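Local atomic coordinates of probable ribosomal RNA small subunit methyltransferase (Thermus thermophilus, PDB entry 2ZWV), a protein that probably methylates 16S ribosomal RNA of the small ribosomal subunit, using S-adenosyl-L-methionine as methyl donor. Residues 6-11 and 23-28; 212-217 and 362-367. All coordinates share one frame; numbering follows the deposited sequence.

In the fold
Contact 1 (6-11 with 23-28) and contact 2 (212-217 with 362-367) come one after the other along the chain and share no helix or strand; their centres lie about 29 Å apart and their nearest atoms about 19 Å. Both are partly buried, mixing buried with exposed residues. Contact 1 sets the N-terminal helix 5-9 against the loop after strand 19-23, and its chemistry is polar at heart: a lysine held by carbonyls beneath a tyrosine ring. Contact 2, in the methyltransferase domain, sets the start of helix 214-227 against the turn leading into strand 366-371 through a methyl group on a ring. Each also meets bound S-adenosyl-L-homocysteine, through Tyr8 in contact 1 and Ser216 in contact 2.

Contact 1: 6-11 and 23-28; sequences EAYHRL and IKPGAR
With CG anti to the backbone N (chi1 177°), the Tyr8 ring lies above Lys24 NZ, while the Lys24 chain folds at chi3 and chi4 (-63° and -62°) to carry NZ under one face of that ring. Lys24 NZ stands 3.9 Å from the centroid of the Tyr8 ring, displaced toward the rim, in a cation-pi contact. Lys24 NZ also donates to Tyr8 O at 2.8 Å, tilted from the carbonyl plane, and to Pro25 O at 2.7 Å, in the carbonyl plane. Pro25 and Gly26 are the second and third residues of a type II beta turn from Lys24 to Ala27, which follows strand 19-23 and is closed by Ala27 N donating to Lys24 O; at Gly26 a CB would jam against the preceding carbonyl O and run into Tyr8 OH. Pro25 CB lies 3.6 Å from Tyr8 CD1, approaching the ring obliquely, and Pro25 CD rests against Tyr8 O. Farther back along the lysine, Leu11 CD2 presses on Lys24 CD at 3.4 Å, tighter than a usual carbon contact, so the aliphatic part is packed as well. Tyr8 OH bonds to OD1 of Asp288, a residue of the S-adenosyl-L-methionine site, while Lys24 NZ forms a salt bridge with OD2 of the same residue, and the Tyr8 side chain touches the bound S-adenosyl-L-homocysteine.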
loop_
_atom_site.group_PDB
_atom_site.type_symbol
_atom_site.label_atom_id
_atom_site.label_comp_id
_atom_site.label_asym_id
_atom_site.label_seq_id
_atom_site.Cartn_x
_atom_site.Cartn_y
_atom_site.Cartn_z
ATOM N N GLU A 6 3.033 -6.858 -18.954
ATOM C CA GLU A 6 2.619 -5.739 -19.790
ATOM C C GLU A 6 1.232 -5.274 -19.356
ATOM O O GLU A 6 1.003 -4.083 -19.139
ATOM C CB GLU A 6 2.592 -6.183 -21.257
ATOM C CG GLU A 6 2.405 -5.071 -22.286
ATOM C CD GLU A 6 1.030 -4.432 -22.234
ATOM O OE1 GLU A 6 0.029 -5.178 -22.245
ATOM O OE2 GLU A 6 0.953 -3.185 -22.192
ATOM N N ALA A 7 0.317 -6.229 -19.221
ATOM C CA ALA A 7 -1.056 -5.940 -18.822
ATOM C C ALA A 7 -1.167 -5.363 -17.411
ATOM O O ALA A 7 -1.995 -4.488 -17.158
ATOM C CB ALA A 7 -1.898 -7.202 -18.931
ATOM N N TYR A 8 -0.344 -5.848 -16.487
ATOM C CA TYR A 8 -0.407 -5.346 -15.122
ATOM C C TYR A 8 0.024 -3.889 -15.024
ATOM O O TYR A 8 -0.595 -3.097 -14.310
ATOM C CB TYR A 8 0.475 -6.165 -14.179
ATOM C CG TYR A 8 0.454 -5.588 -12.783
ATOM C CD1 TYR A 8 -0.612 -5.848 -11.924
ATOM C CD2 TYR A 8 1.438 -4.691 -12.361
ATOM C CE1 TYR A 8 -0.706 -5.226 -10.686
ATOM C CE2 TYR A 8 1.351 -4.057 -11.121
ATOM C CZ TYR A 8 0.275 -4.330 -10.291
ATOM O OH TYR A 8 0.163 -3.700 -9.074
ATOM N N HIS A 9 1.094 -3.548 -15.733
ATOM C CA HIS A 9 1.625 -2.191 -15.714
ATOM C C HIS A 9 0.922 -1.251 -16.681
ATOM O O HIS A 9 1.188 -0.051 -16.686
ATOM C CB HIS A 9 3.122 -2.208 -16.034
ATOM C CG HIS A 9 3.968 -2.800 -14.950
ATOM N ND1 HIS A 9 4.094 -2.222 -13.705
ATOM C CD2 HIS A 9 4.736 -3.914 -14.927
ATOM C CE1 HIS A 9 4.906 -2.954 -12.962
ATOM N NE2 HIS A 9 5.308 -3.988 -13.679
ATOM N N ARG A 10 0.020 -1.792 -17.490
ATOM C CA ARG A 10 -0.690 -0.977 -18.468
ATOM C C ARG A 10 -1.660 0.015 -17.834
ATOM O O ARG A 10 -2.437 -0.334 -16.941
ATOM C CB ARG A 10 -1.442 -1.875 -19.464
ATOM C CG ARG A 10 -2.312 -1.099 -20.449
ATOM C CD ARG A 10 -2.722 -1.930 -21.661
ATOM N NE ARG A 10 -1.574 -2.295 -22.490
ATOM C CZ ARG A 10 -1.650 -2.590 -23.785
ATOM N NH1 ARG A 10 -2.823 -2.558 -24.404
ATOM N NH2 ARG A 10 -0.558 -2.919 -24.461
ATOM N N LEU A 11 -1.600 1.261 -18.291
ATOM C CA LEU A 11 -2.495 2.299 -17.792
ATOM C C LEU A 11 -3.623 2.452 -18.806
ATOM O O LEU A 11 -3.385 2.791 -19.964
ATOM C CB LEU A 11 -1.760 3.632 -17.638
ATOM C CG LEU A 11 -0.567 3.682 -16.681
ATOM C CD1 LEU A 11 -0.084 5.117 -16.567
ATOM C CD2 LEU A 11 -0.965 3.153 -15.317
ATOM N N ILE A 23 -6.786 4.141 -15.123
ATOM C CA ILE A 23 -6.845 3.162 -14.044
ATOM C C ILE A 23 -5.901 2.031 -14.427
ATOM O O ILE A 23 -5.459 1.952 -15.575
ATOM C CB ILE A 23 -8.266 2.570 -13.870
ATOM C CG1 ILE A 23 -8.621 1.687 -15.073
ATOM C CG2 ILE A 23 -9.285 3.693 -13.715
ATOM C CD1 ILE A 23 -9.912 0.917 -14.896
ATOM N N LYS A 24 -5.596 1.159 -13.474
ATOM C CA LYS A 24 -4.708 0.035 -13.743
ATOM C C LYS A 24 -4.832 -0.981 -12.621
ATOM O O LYS A 24 -5.315 -0.664 -11.537
ATOM C CB LYS A 24 -3.253 0.503 -13.833
ATOM C CG LYS A 24 -2.621 0.842 -12.476
ATOM C CD LYS A 24 -1.127 1.136 -12.597
ATOM C CE LYS A 24 -0.344 -0.077 -13.100
ATOM N NZ LYS A 24 -0.442 -1.244 -12.172
ATOM N N PRO A 25 -4.405 -2.226 -12.869
ATOM C CA PRO A 25 -4.499 -3.229 -11.806
ATOM C C PRO A 25 -3.678 -2.745 -10.612
ATOM O O PRO A 25 -2.613 -2.152 -10.789
ATOM C CB PRO A 25 -3.904 -4.472 -12.457
ATOM C CG PRO A 25 -4.259 -4.293 -13.905
ATOM C CD PRO A 25 -3.946 -2.833 -14.130
ATOM N N GLY A 26 -4.178 -2.975 -9.405
ATOM C CA GLY A 26 -3.449 -2.554 -8.221
ATOM C C GLY A 26 -3.740 -1.143 -7.741
ATOM O O GLY A 26 -3.268 -0.745 -6.676
ATOM N N ALA A 27 -4.506 -0.382 -8.518
ATOM C CA ALA A 27 -4.846 0.988 -8.139
ATOM C C ALA A 27 -6.291 1.064 -7.647
ATOM O O ALA A 27 -7.225 0.756 -8.386
ATOM C CB ALA A 27 -4.638 1.928 -9.322
ATOM N N ARG A 28 -6.462 1.478 -6.396
ATOM C CA ARG A 28 -7.787 1.586 -5.792
ATOM C C ARG A 28 -8.541 2.808 -6.305
ATOM O O ARG A 28 -7.934 3.755 -6.804
ATOM C CB ARG A 28 -7.659 1.689 -4.270
ATOM C CG ARG A 28 -7.100 3.030 -3.800
ATOM C CD ARG A 28 -6.818 3.045 -2.301
ATOM N NE ARG A 28 -6.442 4.378 -1.831
ATOM C CZ ARG A 28 -5.416 5.080 -2.304
ATOM N NH1 ARG A 28 -4.655 4.579 -3.268
ATOM N NH2 ARG A 28 -5.156 6.290 -1.821
#

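Contact 2: 212-217 and 362-367; sequences VDPASL and VAEYKV. With SAH (S-adenosyl-L-homocysteine), chain B.
Tyr365 lays its ring over Ala215 in the first turn of helix 214-227. Its CB points toward the helix, and CG, anti to the carbonyl carbon (chi1 -67°), lays the ring's face on Ala215. Tyr365 CG lies 3.6 Å from Ala215 CB, and that methyl sits over the ring centre, only 11° off the normal, as a CH-pi contact. CD1 and CE1 border the same methyl; CD2 also meets Ala215 CA, while Tyr365 CE2 lies by Ala215 N and reaches Pro214 CB at 3.9 Å, an oblique approach. CZ still borders the Ala215 methyl. At the tip, Tyr365 OH meets water 1 at 3.4 Å, a weak hydrogen bond; that water donates to Asp213 OD2 at 2.6 Å. Asp213 is the N-cap of the helix, its OD2 also accepting weakly from Ala215 N. The loop before strand 366-371 is packed on the start of helix 214-227 in the Rossmann-like methyltransferase fold, whose strand order 3-2-1-4-5-7-6 is that of the class I enzymes. One residue past Ala215, Ser216 OG donates to OXT of S-adenosyl-L-homocysteine at 2.6 Å, and Asn305 bonds to the same OG. A serine in place of Tyr365 would probably leave the Ala215 methyl without its aromatic cover and water 1 without its weak second partner. Asp213 and Asn305 both bind guanosine, and Tyr365 lies near Asn341 of that site; the direct contact is apolar, and a water, weakly held by the tyrosine hydroxyl, links it to Asp213.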
loop_
_atom_site.group_PDB
_atom_site.type_symbol
_atom_site.label_atom_id
_atom_site.label_comp_id
_atom_site.label_asym_id
_atom_site.label_seq_id
_atom_site.Cartn_x
_atom_site.Cartn_y
_atom_site.Cartn_z
ATOM N N VAL A 212 6.684 -9.499 13.846
ATOM C CA VAL A 212 7.153 -10.110 12.609
ATOM C C VAL A 212 6.147 -11.192 12.239
ATOM O O VAL A 212 5.794 -12.027 13.071
ATOM C CB VAL A 212 8.537 -10.767 12.778
ATOM C CG1 VAL A 212 8.992 -11.383 11.456
ATOM C CG2 VAL A 212 9.541 -9.736 13.255
ATOM N N ASP A 213 5.684 -11.172 10.996
ATOM C CA ASP A 213 4.715 -12.156 10.539
ATOM C C ASP A 213 5.313 -13.562 10.537
ATOM O O ASP A 213 6.458 -13.762 10.136
ATOM C CB ASP A 213 4.232 -11.802 9.134
ATOM C CG ASP A 213 3.069 -12.659 8.685
ATOM O OD1 ASP A 213 1.980 -12.547 9.288
ATOM O OD2 ASP A 213 3.247 -13.447 7.737
ATOM N N PRO A 214 4.539 -14.558 10.993
ATOM C CA PRO A 214 4.983 -15.951 11.048
ATOM C C PRO A 214 5.460 -16.471 9.697
ATOM O O PRO A 214 6.443 -17.208 9.619
ATOM C CB PRO A 214 3.740 -16.684 11.543
ATOM C CG PRO A 214 3.107 -15.678 12.432
ATOM C CD PRO A 214 3.210 -14.416 11.609
ATOM N N ALA A 215 4.759 -16.079 8.638
ATOM C CA ALA A 215 5.098 -16.512 7.286
ATOM C C ALA A 215 6.457 -15.985 6.851
ATOM O O ALA A 215 7.244 -16.702 6.233
ATOM C CB ALA A 215 4.023 -16.050 6.307
ATOM N N SER A 216 6.724 -14.726 7.176
ATOM C CA SER A 216 7.986 -14.096 6.819
ATOM C C SER A 216 9.145 -14.820 7.484
ATOM O O SER A 216 10.205 -15.006 6.888
ATOM C CB SER A 216 7.978 -12.631 7.260
ATOM O OG SER A 216 6.912 -11.927 6.649
ATOM N N LEU A 217 8.937 -15.221 8.731
ATOM C CA LEU A 217 9.962 -15.921 9.487
ATOM C C LEU A 217 10.225 -17.288 8.859
ATOM O O LEU A 217 11.370 -17.735 8.773
ATOM C CB LEU A 217 9.506 -16.087 10.939
ATOM C CG LEU A 217 10.608 -16.217 11.993
ATOM C CD1 LEU A 217 11.438 -14.938 12.024
ATOM C CD2 LEU A 217 9.979 -16.470 13.355
ATOM N N VAL A 362 6.207 -26.845 4.834
ATOM C CA VAL A 362 4.762 -27.010 4.925
ATOM C C VAL A 362 4.358 -26.992 6.394
ATOM O O VAL A 362 4.548 -27.969 7.120
ATOM C CB VAL A 362 4.300 -28.337 4.287
ATOM C CG1 VAL A 362 4.429 -28.255 2.775
ATOM C CG2 VAL A 362 5.134 -29.488 4.815
ATOM N N ALA A 363 3.825 -25.858 6.828
ATOM C CA ALA A 363 3.382 -25.688 8.205
ATOM C C ALA A 363 2.142 -24.812 8.167
ATOM O O ALA A 363 1.257 -25.026 7.341
ATOM C CB ALA A 363 4.477 -25.026 9.028
ATOM N N GLU A 364 2.074 -23.828 9.057
ATOM C CA GLU A 364 0.932 -22.924 9.083
ATOM C C GLU A 364 0.913 -22.202 7.743
ATOM O O GLU A 364 -0.125 -21.729 7.281
ATOM C CB GLU A 364 1.077 -21.923 10.230
ATOM C CG GLU A 364 -0.055 -20.920 10.328
ATOM C CD GLU A 364 -0.031 -20.147 11.629
ATOM O OE1 GLU A 364 1.035 -19.586 11.963
ATOM O OE2 GLU A 364 -1.077 -20.102 12.314
ATOM N N TYR A 365 2.086 -22.141 7.124
ATOM C CA TYR A 365 2.262 -21.511 5.825
ATOM C C TYR A 365 3.151 -22.422 4.995
ATOM O O TYR A 365 3.783 -23.337 5.527
ATOM C CB TYR A 365 2.940 -20.148 5.985
ATOM C CG TYR A 365 2.091 -19.113 6.691
ATOM C CD1 TYR A 365 1.157 -18.345 5.990
ATOM C CD2 TYR A 365 2.206 -18.913 8.068
ATOM C CE1 TYR A 365 0.360 -17.403 6.643
ATOM C CE2 TYR A 365 1.413 -17.976 8.729
ATOM C CZ TYR A 365 0.495 -17.226 8.011
ATOM O OH TYR A 365 -0.285 -16.297 8.662
ATOM N N LYS A 366 3.202 -22.175 3.694
ATOM C CA LYS A 366 4.046 -22.980 2.828
ATOM C C LYS A 366 5.056 -22.104 2.109
ATOM O O LYS A 366 4.715 -21.047 1.578
ATOM C CB LYS A 366 3.203 -23.747 1.807
ATOM C CG LYS A 366 2.361 -22.874 0.897
ATOM C CD LYS A 366 1.554 -23.725 -0.069
ATOM C CE LYS A 366 0.651 -22.871 -0.945
ATOM N NZ LYS A 366 -0.226 -23.712 -1.811
ATOM N N VAL A 367 6.305 -22.546 2.114
ATOM C CA VAL A 367 7.373 -21.820 1.447
ATOM C C VAL A 367 7.694 -22.557 0.154
ATOM O O VAL A 367 8.094 -23.722 0.184
ATOM C CB VAL A 367 8.646 -21.765 2.319
ATOM C CG1 VAL A 367 9.766 -21.052 1.567
ATOM C CG2 VAL A 367 8.345 -21.050 3.626
HETATM N N SAH B . 7.372 -8.369 2.941
HETATM C CA SAH B . 6.692 -7.828 4.128
HETATM C CB SAH B . 5.243 -7.479 3.781
HETATM C CG SAH B . 4.336 -8.487 3.473
HETATM S SD SAH B . 2.674 -8.097 3.084
HETATM C C SAH B . 6.715 -8.876 5.241
HETATM O O SAH B . 6.335 -8.504 6.379
HETATM O OXT SAH B . 7.104 -10.020 4.940
HETATM C "C5'" SAH B . 2.800 -7.670 1.310
HETATM C "C4'" SAH B . 3.503 -6.336 1.049
HETATM O "O4'" SAH B . 3.395 -6.055 -0.359
HETATM C "C3'" SAH B . 2.773 -5.202 1.774
HETATM O "O3'" SAH B . 3.717 -4.228 2.227
HETATM C "C2'" SAH B . 1.918 -4.610 0.656
HETATM O "O2'" SAH B . 1.651 -3.235 0.943
HETATM C "C1'" SAH B . 2.954 -4.693 -0.462
HETATM N N9 SAH B . 2.349 -4.414 -1.786
HETATM C C8 SAH B . 1.054 -4.492 -2.088
HETATM N N7 SAH B . 0.875 -4.161 -3.367
HETATM C C5 SAH B . 2.061 -3.870 -3.880
HETATM C C6 SAH B . 2.503 -3.467 -5.140
HETATM N N6 SAH B . 1.635 -3.271 -6.128
HETATM N N1 SAH B . 3.809 -3.257 -5.330
HETATM C C2 SAH B . 4.679 -3.425 -4.346
HETATM N N3 SAH B . 4.300 -3.802 -3.142
HETATM C C4 SAH B . 3.002 -4.033 -2.875
HETATM O O HOH W 1 0.896 -13.798 6.733
#